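Local atomic coordinates of congerin II (PDB entry 1IS3), a protein that binds beta-galactosides such as lactose as a homodimeric galectin of the conger eel, its physiological role being still unknown. Residues D46-S50 with F78-K82; A27-N33 with I121-A127; W69-E73 with E108-R112; I41-M45 with F97-L101. All coordinates share one frame; numbering follows the deposited sequence.

Interaction 1 (D46-S50 with F78-K82); sequences DHRFS and FPFTK. With GAL (beta-D-galactopyranose), chain B; BGC (beta-D-glucopyranose), chain C.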
# COMPACT_ATOMS: atom_id res chain seq x y z
N ASP A 46 -0.05 18.90 -4.45
CA ASP A 46 -1.26 19.36 -3.82
C ASP A 46 -2.26 19.79 -4.89
O ASP A 46 -1.90 20.47 -5.86
CB ASP A 46 -0.89 20.49 -2.88
CG ASP A 46 -1.95 20.79 -1.84
OD1 ASP A 46 -2.71 19.92 -1.46
OD2 ASP A 46 -2.03 21.93 -1.39
N HIS A 47 -3.51 19.38 -4.73
CA HIS A 47 -4.56 19.61 -5.70
C HIS A 47 -5.49 20.61 -5.03
O HIS A 47 -6.21 20.24 -4.10
CB HIS A 47 -5.35 18.33 -6.03
CG HIS A 47 -4.48 17.17 -6.47
ND1 HIS A 47 -3.59 16.50 -5.70
CD2 HIS A 47 -4.52 16.55 -7.69
CE1 HIS A 47 -3.10 15.50 -6.40
NE2 HIS A 47 -3.67 15.55 -7.59
N ARG A 48 -5.46 21.88 -5.46
CA ARG A 48 -6.19 22.92 -4.73
C ARG A 48 -7.43 23.36 -5.47
O ARG A 48 -7.34 23.99 -6.54
CB ARG A 48 -5.28 24.12 -4.51
CG ARG A 48 -4.13 23.79 -3.54
CD ARG A 48 -3.09 24.91 -3.43
NE ARG A 48 -1.98 24.51 -2.56
CZ ARG A 48 -1.03 25.32 -2.06
NH1 ARG A 48 -0.06 24.85 -1.26
NH2 ARG A 48 -1.05 26.60 -2.38
N PHE A 49 -8.59 23.02 -4.89
CA PHE A 49 -9.86 23.46 -5.44
C PHE A 49 -10.10 24.87 -4.94
O PHE A 49 -10.44 25.74 -5.76
CB PHE A 49 -11.01 22.57 -4.97
CG PHE A 49 -10.82 21.22 -5.62
CD1 PHE A 49 -10.04 20.24 -4.97
CD2 PHE A 49 -11.39 20.97 -6.90
CE1 PHE A 49 -9.81 19.02 -5.61
CE2 PHE A 49 -11.15 19.73 -7.52
CZ PHE A 49 -10.37 18.77 -6.89
N SER A 50 -9.96 25.09 -3.63
CA SER A 50 -10.02 26.44 -3.08
C SER A 50 -9.17 26.47 -1.81
O SER A 50 -9.51 25.85 -0.80
CB SER A 50 -11.49 26.84 -2.77
OG SER A 50 -11.66 28.22 -2.45
N PHE A 78 -5.52 20.99 -14.65
CA PHE A 78 -6.31 20.60 -13.52
C PHE A 78 -7.54 19.84 -14.00
O PHE A 78 -8.66 20.35 -13.91
CB PHE A 78 -6.69 21.86 -12.74
CG PHE A 78 -7.07 21.57 -11.28
CD1 PHE A 78 -8.41 21.60 -10.88
CD2 PHE A 78 -6.06 21.27 -10.36
CE1 PHE A 78 -8.74 21.34 -9.54
CE2 PHE A 78 -6.39 21.00 -9.03
CZ PHE A 78 -7.73 21.04 -8.62
N PRO A 79 -7.41 18.60 -14.46
CA PRO A 79 -8.55 17.81 -14.91
C PRO A 79 -9.25 17.12 -13.71
O PRO A 79 -9.45 15.90 -13.74
CB PRO A 79 -7.90 16.86 -15.92
CG PRO A 79 -6.59 16.53 -15.21
CD PRO A 79 -6.15 17.90 -14.73
N PHE A 80 -9.60 17.83 -12.65
CA PHE A 80 -10.14 17.19 -11.47
C PHE A 80 -11.50 17.81 -11.20
O PHE A 80 -11.65 19.02 -11.39
CB PHE A 80 -9.24 17.44 -10.24
CG PHE A 80 -7.84 16.90 -10.45
CD1 PHE A 80 -7.59 15.54 -10.29
CD2 PHE A 80 -6.83 17.75 -10.89
CE1 PHE A 80 -6.31 15.03 -10.59
CE2 PHE A 80 -5.57 17.24 -11.18
CZ PHE A 80 -5.31 15.88 -11.04
N THR A 81 -12.47 17.01 -10.77
CA THR A 81 -13.76 17.51 -10.38
C THR A 81 -14.12 16.98 -9.00
O THR A 81 -13.94 15.78 -8.73
CB THR A 81 -14.81 17.08 -11.42
OG1 THR A 81 -14.43 17.66 -12.65
CG2 THR A 81 -16.22 17.55 -11.08
N LYS A 82 -14.62 17.82 -8.10
CA LYS A 82 -15.09 17.36 -6.79
C LYS A 82 -16.20 16.31 -6.95
O LYS A 82 -17.08 16.46 -7.81
CB LYS A 82 -15.65 18.54 -6.00
CG LYS A 82 -14.56 19.54 -5.58
CD LYS A 82 -15.06 20.73 -4.74
CE LYS A 82 -15.83 21.71 -5.60
NZ LYS A 82 -16.36 22.81 -4.81
C1 GAL B . 1.70 25.69 1.69
C2 GAL B . 0.77 24.70 2.38
C3 GAL B . 1.46 23.37 2.59
C4 GAL B . 2.03 22.85 1.27
C5 GAL B . 2.94 23.92 0.67
C6 GAL B . 3.51 23.51 -0.66
O2 GAL B . 0.37 25.23 3.63
O3 GAL B . 0.53 22.43 3.12
O4 GAL B . 0.98 22.53 0.36
O5 GAL B . 2.20 25.14 0.46
O6 GAL B . 4.41 24.49 -1.14
C2 BGC C . 1.87 29.87 -0.64
C3 BGC C . 1.14 28.58 -0.29
C4 BGC C . 1.73 27.99 0.99
C5 BGC C . 1.69 29.04 2.11
C6 BGC C . 2.37 28.57 3.38
C1 BGC C . 1.77 30.84 0.53
O1 BGC C . 2.47 32.00 0.24
O2 BGC C . 1.29 30.46 -1.80
O3 BGC C . 1.24 27.65 -1.35
O4 BGC C . 0.98 26.83 1.38
O5 BGC C . 2.36 30.25 1.70
O6 BGC C . 3.72 28.21 3.12
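The Phe49 ring is sandwiched: the edge of Phe78 points at one face, with CZ over the ring centre, and CG of Lys82 lies over the opposite face, toward its rim. Phe49 and Phe78 form an edge-to-face pair with centroids 5.1 Å apart and planes at 70°, while Lys82 CG makes a CH-pi contact 4.0 Å from the Phe49 centroid. A second T-shaped pair stands beside it: the edge of His47 meets a face of Phe80 at 89°, and CD2 of His47 comes 3.5 Å from CZ of Phe80. With His47 CG anti to the carbonyl carbon (chi1 -54°), the ring edge carrying CD2 is set against that face; ND1 of His47 is bonded to the Phe30 carbonyl. The aromatic cluster thus fastens the loop between strands 68-75 and 85-92 to the end of strand 40-48, one of the strands carrying the carbohydrate site of the galectin beta-sandwich. On the sugar side of that strand, the extended Arg48 gives NE to Asp46 OD2 in a salt bridge of 2.8 Å. Arg48 NH2 donates to O3 of the glucose (2.7 Å), and NH1 to both O4 and O5 of the galactose. Asp54 is a further salt-bridge partner of Arg48 NH2.

Interaction 2 (A27-N33 with I121-A127); sequences ATRFSIN and IYLAGDA. With GAL (beta-D-galactopyranose), chain B.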
# COMPACT_ATOMS: atom_id res chain seq x y z
N ALA A 27 -14.47 19.46 -1.46
CA ALA A 27 -13.04 19.39 -1.15
C ALA A 27 -12.43 20.78 -1.24
O ALA A 27 -12.75 21.56 -2.13
CB ALA A 27 -12.27 18.51 -2.16
N THR A 28 -11.53 21.09 -0.33
CA THR A 28 -10.72 22.31 -0.35
C THR A 28 -9.43 21.96 -1.16
O THR A 28 -9.06 22.63 -2.14
CB THR A 28 -10.73 22.50 1.22
OG1 THR A 28 -11.15 23.82 1.54
CG2 THR A 28 -9.50 21.96 1.81
N ARG A 29 -8.73 20.87 -0.80
CA ARG A 29 -7.49 20.41 -1.41
C ARG A 29 -7.17 18.99 -0.93
O ARG A 29 -7.63 18.56 0.14
CB ARG A 29 -6.33 21.34 -1.03
CG ARG A 29 -6.15 21.40 0.48
CD ARG A 29 -5.33 22.53 1.05
NE ARG A 29 -3.92 22.32 0.86
CZ ARG A 29 -2.99 22.44 1.83
NH1 ARG A 29 -1.74 22.24 1.48
NH2 ARG A 29 -3.22 22.72 3.10
N PHE A 30 -6.39 18.24 -1.67
CA PHE A 30 -5.87 16.97 -1.17
C PHE A 30 -4.48 16.82 -1.79
O PHE A 30 -4.20 17.42 -2.85
CB PHE A 30 -6.73 15.75 -1.56
CG PHE A 30 -6.73 15.33 -3.02
CD1 PHE A 30 -7.62 15.95 -3.93
CD2 PHE A 30 -5.84 14.34 -3.47
CE1 PHE A 30 -7.59 15.58 -5.28
CE2 PHE A 30 -5.83 13.98 -4.82
CZ PHE A 30 -6.71 14.61 -5.73
N SER A 31 -3.59 16.04 -1.20
CA SER A 31 -2.27 15.86 -1.80
C SER A 31 -1.86 14.41 -1.91
O SER A 31 -2.34 13.59 -1.11
CB SER A 31 -1.21 16.62 -1.00
OG SER A 31 -1.08 16.26 0.37
N ILE A 32 -0.96 14.11 -2.83
CA ILE A 32 -0.31 12.82 -2.92
C ILE A 32 1.16 13.13 -2.53
O ILE A 32 1.78 14.10 -3.03
CB ILE A 32 -0.40 12.26 -4.37
CG1 ILE A 32 -1.88 12.00 -4.74
CG2 ILE A 32 0.48 10.98 -4.49
CD1 ILE A 32 -2.12 11.89 -6.29
N ASN A 33 1.75 12.30 -1.67
CA ASN A 33 3.07 12.59 -1.09
C ASN A 33 3.98 11.36 -1.20
O ASN A 33 3.50 10.27 -0.88
CB ASN A 33 2.92 12.96 0.39
CG ASN A 33 2.02 14.16 0.56
OD1 ASN A 33 2.48 15.28 0.36
ND2 ASN A 33 0.74 14.02 0.85
N ILE A 121 4.34 6.41 0.80
CA ILE A 121 3.49 7.06 -0.18
C ILE A 121 2.21 7.33 0.60
O ILE A 121 1.72 6.38 1.23
CB ILE A 121 3.25 6.10 -1.35
CG1 ILE A 121 4.53 5.85 -2.11
CG2 ILE A 121 2.20 6.70 -2.26
CD1 ILE A 121 4.66 4.35 -2.39
N TYR A 122 1.63 8.53 0.65
CA TYR A 122 0.37 8.70 1.33
C TYR A 122 -0.44 9.81 0.70
O TYR A 122 0.11 10.72 0.03
CB TYR A 122 0.55 9.01 2.81
CG TYR A 122 1.12 10.37 3.23
CD1 TYR A 122 0.25 11.41 3.59
CD2 TYR A 122 2.49 10.55 3.36
CE1 TYR A 122 0.75 12.61 4.10
CE2 TYR A 122 2.99 11.76 3.88
CZ TYR A 122 2.12 12.79 4.25
OH TYR A 122 2.63 13.97 4.79
N LEU A 123 -1.73 9.73 0.94
CA LEU A 123 -2.68 10.75 0.49
C LEU A 123 -3.15 11.45 1.75
O LEU A 123 -3.43 10.79 2.76
CB LEU A 123 -3.88 10.12 -0.24
CG LEU A 123 -4.94 11.09 -0.76
CD1 LEU A 123 -5.25 10.88 -2.25
CD2 LEU A 123 -6.17 10.88 0.08
N ALA A 124 -3.28 12.77 1.68
CA ALA A 124 -3.81 13.54 2.80
C ALA A 124 -4.86 14.53 2.26
O ALA A 124 -4.92 14.84 1.06
CB ALA A 124 -2.70 14.31 3.49
N GLY A 125 -5.72 15.03 3.13
CA GLY A 125 -6.74 16.01 2.75
C GLY A 125 -8.07 15.41 2.27
O GLY A 125 -8.46 14.28 2.60
N ASP A 126 -8.79 16.16 1.43
CA ASP A 126 -10.16 15.85 1.08
C ASP A 126 -10.41 14.95 -0.13
O ASP A 126 -11.04 15.33 -1.14
CB ASP A 126 -10.90 17.15 0.88
CG ASP A 126 -10.96 18.06 2.09
OD1 ASP A 126 -11.04 19.28 1.87
OD2 ASP A 126 -10.93 17.61 3.24
N ALA A 127 -9.92 13.71 0.01
CA ALA A 127 -10.07 12.68 -1.02
C ALA A 127 -9.83 11.31 -0.36
O ALA A 127 -9.51 11.21 0.83
CB ALA A 127 -9.06 12.85 -2.16
C1 GAL B . 1.70 25.69 1.69
C2 GAL B . 0.77 24.70 2.38
C3 GAL B . 1.46 23.37 2.59
C4 GAL B . 2.03 22.85 1.27
C5 GAL B . 2.94 23.92 0.67
C6 GAL B . 3.51 23.51 -0.66
O2 GAL B . 0.37 25.23 3.63
O3 GAL B . 0.53 22.43 3.12
O4 GAL B . 0.98 22.53 0.36
O5 GAL B . 2.20 25.14 0.46
O6 GAL B . 4.41 24.49 -1.14
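Antiparallel backbone bonds join Ser31 to Ala124 and Asn33 to Tyr122, each a hydrogen-bonded pair with both N-H groups donating across. Ile32 with Leu123 and Phe30 with Gly125 are the intervening non-hydrogen-bonded pairs, and CA-H...O contacts from Leu123 and Ile121 reach the carbonyls of Ser31 and Asn33. Beyond strand 121-125, Asp126 continues the pairing: Asp126 N donates to Arg29 O at 3.0 Å, and the anti lone pair of Asp126 OD1 receives Thr28 N at 2.9 Å, almost straight at 177°.

Among the polar side chains, Asn33 ND2 donates to Ser31 OG at 2.9 Å, and Asn33 OD1 is bonded to His44 ND1. Arg29 NH1 reaches out to galactose O3 at 2.8 Å and forms a salt bridge with Asp46.

Two CH-pi contacts lie on different faces of the sheet. Asn33 lies across one face of Tyr122, with CB 3.8 Å from the ring centroid and the amide plane tilted 30° from the ring. Phe30, whose CG sits between its backbone N and carbonyl carbon (chi1 70°), offers one ring face to Ala127 CB, 3.9 Å from the centroid. Apolar contacts gather on the face bearing Ile32 and Leu123, where Leu123 CD1 approaches Phe30 CD2 at 3.7 Å.

The strands 29-34 and 117-125 are neighbours in the sheet that carries the sugar in this galectin sandwich. The two faces of this sheet differ in chemistry: one packs hydrocarbon inward, while on the other the amide of Asn33, held by Ser31 OG, is well placed to orient the galactose-binding His44.

Interaction 3 (W69-E73 with E108-R112); sequences WQQEE and EFPNR. With GAL (beta-D-galactopyranose), chain B; BGC (beta-D-glucopyranose), chain C.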
# COMPACT_ATOMS: atom_id res chain seq x y z
N TRP A 69 9.26 23.71 3.88
CA TRP A 69 8.93 23.68 2.46
C TRP A 69 9.95 24.44 1.64
O TRP A 69 10.45 25.47 2.09
CB TRP A 69 7.51 24.27 2.26
CG TRP A 69 6.41 23.34 2.81
CD1 TRP A 69 5.75 23.62 3.98
CD2 TRP A 69 5.99 22.13 2.26
NE1 TRP A 69 4.92 22.60 4.19
CE2 TRP A 69 5.03 21.69 3.19
CE3 TRP A 69 6.30 21.34 1.13
CZ2 TRP A 69 4.37 20.46 2.99
CZ3 TRP A 69 5.64 20.13 0.95
CH2 TRP A 69 4.69 19.70 1.87
N GLN A 70 10.29 23.92 0.46
CA GLN A 70 11.28 24.50 -0.41
C GLN A 70 10.59 25.37 -1.48
O GLN A 70 9.56 25.97 -1.17
CB GLN A 70 12.12 23.35 -1.00
CG GLN A 70 12.84 22.62 0.17
CD GLN A 70 13.64 23.54 1.12
OE1 GLN A 70 14.60 24.18 0.69
NE2 GLN A 70 13.30 23.65 2.40
N GLN A 71 11.11 25.47 -2.70
CA GLN A 71 10.53 26.35 -3.70
C GLN A 71 9.35 25.63 -4.39
O GLN A 71 9.49 24.54 -4.94
CB GLN A 71 11.66 26.68 -4.66
CG GLN A 71 11.31 27.61 -5.80
CD GLN A 71 11.59 27.08 -7.23
OE1 GLN A 71 12.72 27.11 -7.76
NE2 GLN A 71 10.55 26.61 -7.95
N GLU A 72 8.16 26.23 -4.35
CA GLU A 72 6.96 25.71 -5.04
C GLU A 72 7.03 25.79 -6.55
O GLU A 72 7.58 26.77 -7.10
CB GLU A 72 5.68 26.46 -4.78
CG GLU A 72 5.39 26.63 -3.34
CD GLU A 72 4.04 27.28 -3.08
OE1 GLU A 72 3.54 28.09 -3.86
OE2 GLU A 72 3.51 26.93 -2.05
N GLU A 73 6.48 24.81 -7.24
CA GLU A 73 6.30 24.83 -8.67
C GLU A 73 4.81 24.70 -8.83
O GLU A 73 4.15 24.03 -8.03
CB GLU A 73 7.02 23.67 -9.32
CG GLU A 73 8.50 24.15 -9.33
CD GLU A 73 9.54 23.34 -10.09
OE1 GLU A 73 10.74 23.45 -9.74
OE2 GLU A 73 9.17 22.62 -11.03
N GLU A 108 6.25 17.32 -14.65
CA GLU A 108 7.55 16.82 -14.22
C GLU A 108 8.01 17.69 -13.06
O GLU A 108 7.72 18.90 -13.05
CB GLU A 108 8.60 16.90 -15.32
CG GLU A 108 8.37 16.00 -16.52
CD GLU A 108 7.21 16.43 -17.42
OE1 GLU A 108 7.16 17.61 -17.79
OE2 GLU A 108 6.36 15.59 -17.75
N PHE A 109 8.73 17.18 -12.08
CA PHE A 109 9.16 17.96 -10.93
C PHE A 109 10.54 17.41 -10.60
O PHE A 109 10.73 16.20 -10.69
CB PHE A 109 8.16 17.71 -9.80
CG PHE A 109 8.53 18.41 -8.51
CD1 PHE A 109 8.39 19.79 -8.40
CD2 PHE A 109 9.01 17.64 -7.43
CE1 PHE A 109 8.73 20.40 -7.19
CE2 PHE A 109 9.34 18.26 -6.22
CZ PHE A 109 9.21 19.64 -6.11
N PRO A 110 11.59 18.20 -10.31
CA PRO A 110 12.91 17.68 -10.00
C PRO A 110 12.95 16.76 -8.76
O PRO A 110 12.28 16.97 -7.74
CB PRO A 110 13.75 18.94 -9.82
CG PRO A 110 12.76 19.93 -9.27
CD PRO A 110 11.53 19.65 -10.12
N ASN A 111 13.82 15.77 -8.87
CA ASN A 111 14.15 14.90 -7.73
C ASN A 111 15.29 15.64 -7.03
O ASN A 111 16.47 15.39 -7.27
CB ASN A 111 14.61 13.56 -8.24
CG ASN A 111 14.93 12.54 -7.17
OD1 ASN A 111 15.00 11.36 -7.49
ND2 ASN A 111 15.11 12.86 -5.92
N ARG A 112 14.95 16.56 -6.14
CA ARG A 112 15.89 17.47 -5.51
C ARG A 112 16.95 16.83 -4.64
O ARG A 112 18.09 17.29 -4.58
CB ARG A 112 15.11 18.48 -4.69
CG ARG A 112 14.31 19.40 -5.60
CD ARG A 112 13.37 20.30 -4.81
NE ARG A 112 12.80 21.33 -5.67
CZ ARG A 112 11.77 22.11 -5.33
NH1 ARG A 112 11.36 23.00 -6.21
NH2 ARG A 112 11.15 21.98 -4.16
C1 GAL B . 1.70 25.69 1.69
C2 GAL B . 0.77 24.70 2.38
C3 GAL B . 1.46 23.37 2.59
C4 GAL B . 2.03 22.85 1.27
C5 GAL B . 2.94 23.92 0.67
C6 GAL B . 3.51 23.51 -0.66
O2 GAL B . 0.37 25.23 3.63
O3 GAL B . 0.53 22.43 3.12
O4 GAL B . 0.98 22.53 0.36
O5 GAL B . 2.20 25.14 0.46
O6 GAL B . 4.41 24.49 -1.14
C2 BGC C . 1.87 29.87 -0.64
C3 BGC C . 1.14 28.58 -0.29
C4 BGC C . 1.73 27.99 0.99
C5 BGC C . 1.69 29.04 2.11
C6 BGC C . 2.37 28.57 3.38
C1 BGC C . 1.77 30.84 0.53
O1 BGC C . 2.47 32.00 0.24
O2 BGC C . 1.29 30.46 -1.80
O3 BGC C . 1.24 27.65 -1.35
O4 BGC C . 0.98 26.83 1.38
O5 BGC C . 2.36 30.25 1.70
O6 BGC C . 3.72 28.21 3.12
O HOH W 1 6.59 20.99 -11.54
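Arg112 meets Gln71 with the edge of its guanidinium: Arg112 NH1 donates to the Gln71 carbonyl oxygen at 2.7 Å, the acceptor lying in the guanidinium plane, and NH2 adds a weak bond to the same oxygen. Glu73 OE1 stands 3.6 Å from Arg112 NH1, a long salt bridge with carboxylate and guanidinium planes 71° apart. Glu73 OE2 rests near Phe109 CD1 and Pro110 CD, and a water that donates to this OE2 at 3.1 Å also donates to Glu108 O at 2.8 Å. Further out, Phe109 CZ lies over the centre of one guanidinium face, while NH2 of Arg112 is bonded to Asn61 OD1 and Ser62 OG. The Arg112 chain, extended from CG to NE, spans from the end of strand 106-110 to the bend in strand 68-75. Trp69 and Glu72, just before and within that bend, both meet the sugar: galactose C4 lies 3.7 Å from Trp69 CE2, toward the rim of the tryptophan platform characteristic of galectins, and Glu72 OE2 accepts from galactose O6 at 2.8 Å. Arg112, bound to Asn61 OD1 while Asn61 ND2 bonds the galactose, probably acts as a second-shell residue that positions this ligand and the Gln71 backbone.

Interaction 4 (I41-M45 with F97-L101); sequences IAMHM and FYIQL. With GAL (beta-D-galactopyranose), chain B.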
# COMPACT_ATOMS: atom_id res chain seq x y z
N ILE A 41 9.35 14.85 2.72
CA ILE A 41 8.58 14.50 1.51
C ILE A 41 9.37 14.99 0.32
O ILE A 41 9.66 16.20 0.20
CB ILE A 41 7.15 15.18 1.54
CG1 ILE A 41 6.36 14.71 2.77
CG2 ILE A 41 6.37 14.81 0.28
CD1 ILE A 41 5.09 15.54 3.02
N ALA A 42 9.74 14.07 -0.55
CA ALA A 42 10.49 14.42 -1.75
C ALA A 42 9.59 15.01 -2.86
O ALA A 42 10.00 15.89 -3.65
CB ALA A 42 11.21 13.18 -2.30
N MET A 43 8.34 14.56 -2.94
CA MET A 43 7.43 15.08 -3.94
C MET A 43 6.05 15.19 -3.28
O MET A 43 5.46 14.16 -2.92
CB MET A 43 7.40 14.13 -5.13
CG MET A 43 6.79 14.69 -6.43
SD MET A 43 5.03 15.01 -6.32
CE MET A 43 4.36 13.37 -6.20
N HIS A 44 5.63 16.42 -3.00
CA HIS A 44 4.30 16.75 -2.51
C HIS A 44 3.50 17.29 -3.71
O HIS A 44 3.96 18.26 -4.30
CB HIS A 44 4.42 17.81 -1.41
CG HIS A 44 3.10 18.48 -0.96
ND1 HIS A 44 2.14 17.98 -0.18
CD2 HIS A 44 2.73 19.80 -1.21
CE1 HIS A 44 1.22 18.90 0.07
NE2 HIS A 44 1.59 19.99 -0.56
N MET A 45 2.34 16.75 -4.10
CA MET A 45 1.57 17.25 -5.22
C MET A 45 0.21 17.62 -4.62
O MET A 45 -0.61 16.74 -4.26
CB MET A 45 1.47 16.14 -6.21
CG MET A 45 0.63 16.54 -7.37
SD MET A 45 0.45 15.10 -8.46
CE MET A 45 0.16 16.07 -9.89
N PHE A 97 10.88 13.53 -11.24
CA PHE A 97 9.62 12.80 -11.07
C PHE A 97 8.74 13.05 -12.29
O PHE A 97 8.56 14.19 -12.71
CB PHE A 97 8.79 13.24 -9.86
CG PHE A 97 9.42 12.79 -8.54
CD1 PHE A 97 9.04 11.58 -7.97
CD2 PHE A 97 10.35 13.62 -7.90
CE1 PHE A 97 9.57 11.18 -6.76
CE2 PHE A 97 10.89 13.22 -6.68
CZ PHE A 97 10.50 12.00 -6.11
N TYR A 98 8.22 11.98 -12.86
CA TYR A 98 7.35 12.03 -14.03
C TYR A 98 5.95 11.64 -13.57
O TYR A 98 5.74 10.48 -13.14
CB TYR A 98 7.85 11.04 -15.08
CG TYR A 98 9.18 11.46 -15.68
CD1 TYR A 98 10.35 10.82 -15.28
CD2 TYR A 98 9.20 12.46 -16.67
CE1 TYR A 98 11.58 11.16 -15.87
CE2 TYR A 98 10.42 12.80 -17.26
CZ TYR A 98 11.59 12.14 -16.86
OH TYR A 98 12.80 12.43 -17.45
N ILE A 99 5.02 12.58 -13.66
CA ILE A 99 3.66 12.39 -13.19
C ILE A 99 2.72 12.43 -14.39
O ILE A 99 2.85 13.34 -15.23
CB ILE A 99 3.31 13.52 -12.17
CG1 ILE A 99 4.25 13.54 -10.98
CG2 ILE A 99 1.91 13.26 -11.63
CD1 ILE A 99 4.56 14.98 -10.55
N GLN A 100 1.78 11.49 -14.48
CA GLN A 100 0.80 11.51 -15.55
C GLN A 100 -0.57 11.58 -14.91
O GLN A 100 -0.88 10.85 -13.97
CB GLN A 100 0.92 10.27 -16.40
CG GLN A 100 -0.06 10.39 -17.59
CD GLN A 100 0.45 9.75 -18.88
OE1 GLN A 100 0.11 10.18 -19.99
NE2 GLN A 100 1.31 8.72 -18.83
N LEU A 101 -1.35 12.57 -15.34
CA LEU A 101 -2.68 12.84 -14.80
C LEU A 101 -3.76 11.97 -15.48
O LEU A 101 -3.47 11.29 -16.47
CB LEU A 101 -3.00 14.35 -14.95
CG LEU A 101 -1.92 15.31 -14.47
CD1 LEU A 101 -2.34 16.74 -14.75
CD2 LEU A 101 -1.66 15.10 -12.97
C1 GAL B . 1.70 25.69 1.69
C2 GAL B . 0.77 24.70 2.38
C3 GAL B . 1.46 23.37 2.59
C4 GAL B . 2.03 22.85 1.27
C5 GAL B . 2.94 23.92 0.67
C6 GAL B . 3.51 23.51 -0.66
O2 GAL B . 0.37 25.23 3.63
O3 GAL B . 0.53 22.43 3.12
O4 GAL B . 0.98 22.53 0.36
O5 GAL B . 2.20 25.14 0.46
O6 GAL B . 4.41 24.49 -1.14
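Met43 lies over one face of the Phe97 ring, its CB almost exactly above the centre: the CH-pi distance from Met43 CB to the ring centroid is 3.8 Å, only 7° off the normal. CG of Met43 follows across the same ring, 3.9 Å from Phe97 CG. With chi1 at -165° this CG lies anti to the backbone N, and the chain then folds at both chi2 and chi3, bringing Met43 SD within 4.3 Å of Ile99 CD1. Ala42 adds its CB beside Phe97 CZ at 4.1 Å, obliquely to the ring.

Met45 behaves differently. Its chain runs extended beyond CG and passes Ile99 in the opposite direction, so that the terminal methyl CE of Met45 touches Ile99 CG2 and Leu101 CD2, each at 3.7 Å.

These side chains meet between the two sheets of the galectin beta-sandwich, strand 40-48 belonging to the sugar-binding sheet and strand 96-100 to the other. The axes of segments 43-45 and 97-100 approach to 10.3 Å, their directions 24° apart, and no hydrogen bond joins them. At the start of the first segment Ala42 and Met43 both face Val34, a classic beta bulge. Phe109 and Val107 of strand 106-110 also pack against the methionines, on Met43 and Met45 respectively.

His44, between the two methionines in sequence, projects from the other side of the strand, where its ring meets that of Trp69. His44 NE2 shares a 2.8 Å hydrogen bond with galactose O4, the oxygen lying near the imidazole plane.

Interaction 4 is the buried one, apolar side chains, two methionines among them, meeting between the two sheets, whereas interaction 3 lies at the surface and relies on charge, a carbonyl and water. Interactions 1 and 2 are partly buried: aromatic edges and faces pin a loop in the first, and backbone hydrogen bonds knit neighbouring strands in the second. Strand 40-48 serves both 1 and 4, and strand 29-34 of interaction 2 pairs with it, His47 N reaching Phe30 O and Met45 N reaching Ile32 O. Strands 96-100 and 106-110 likewise pair between interactions 4 and 3. All four touch the galactose, and interactions 1 and 3 also hold the glucose.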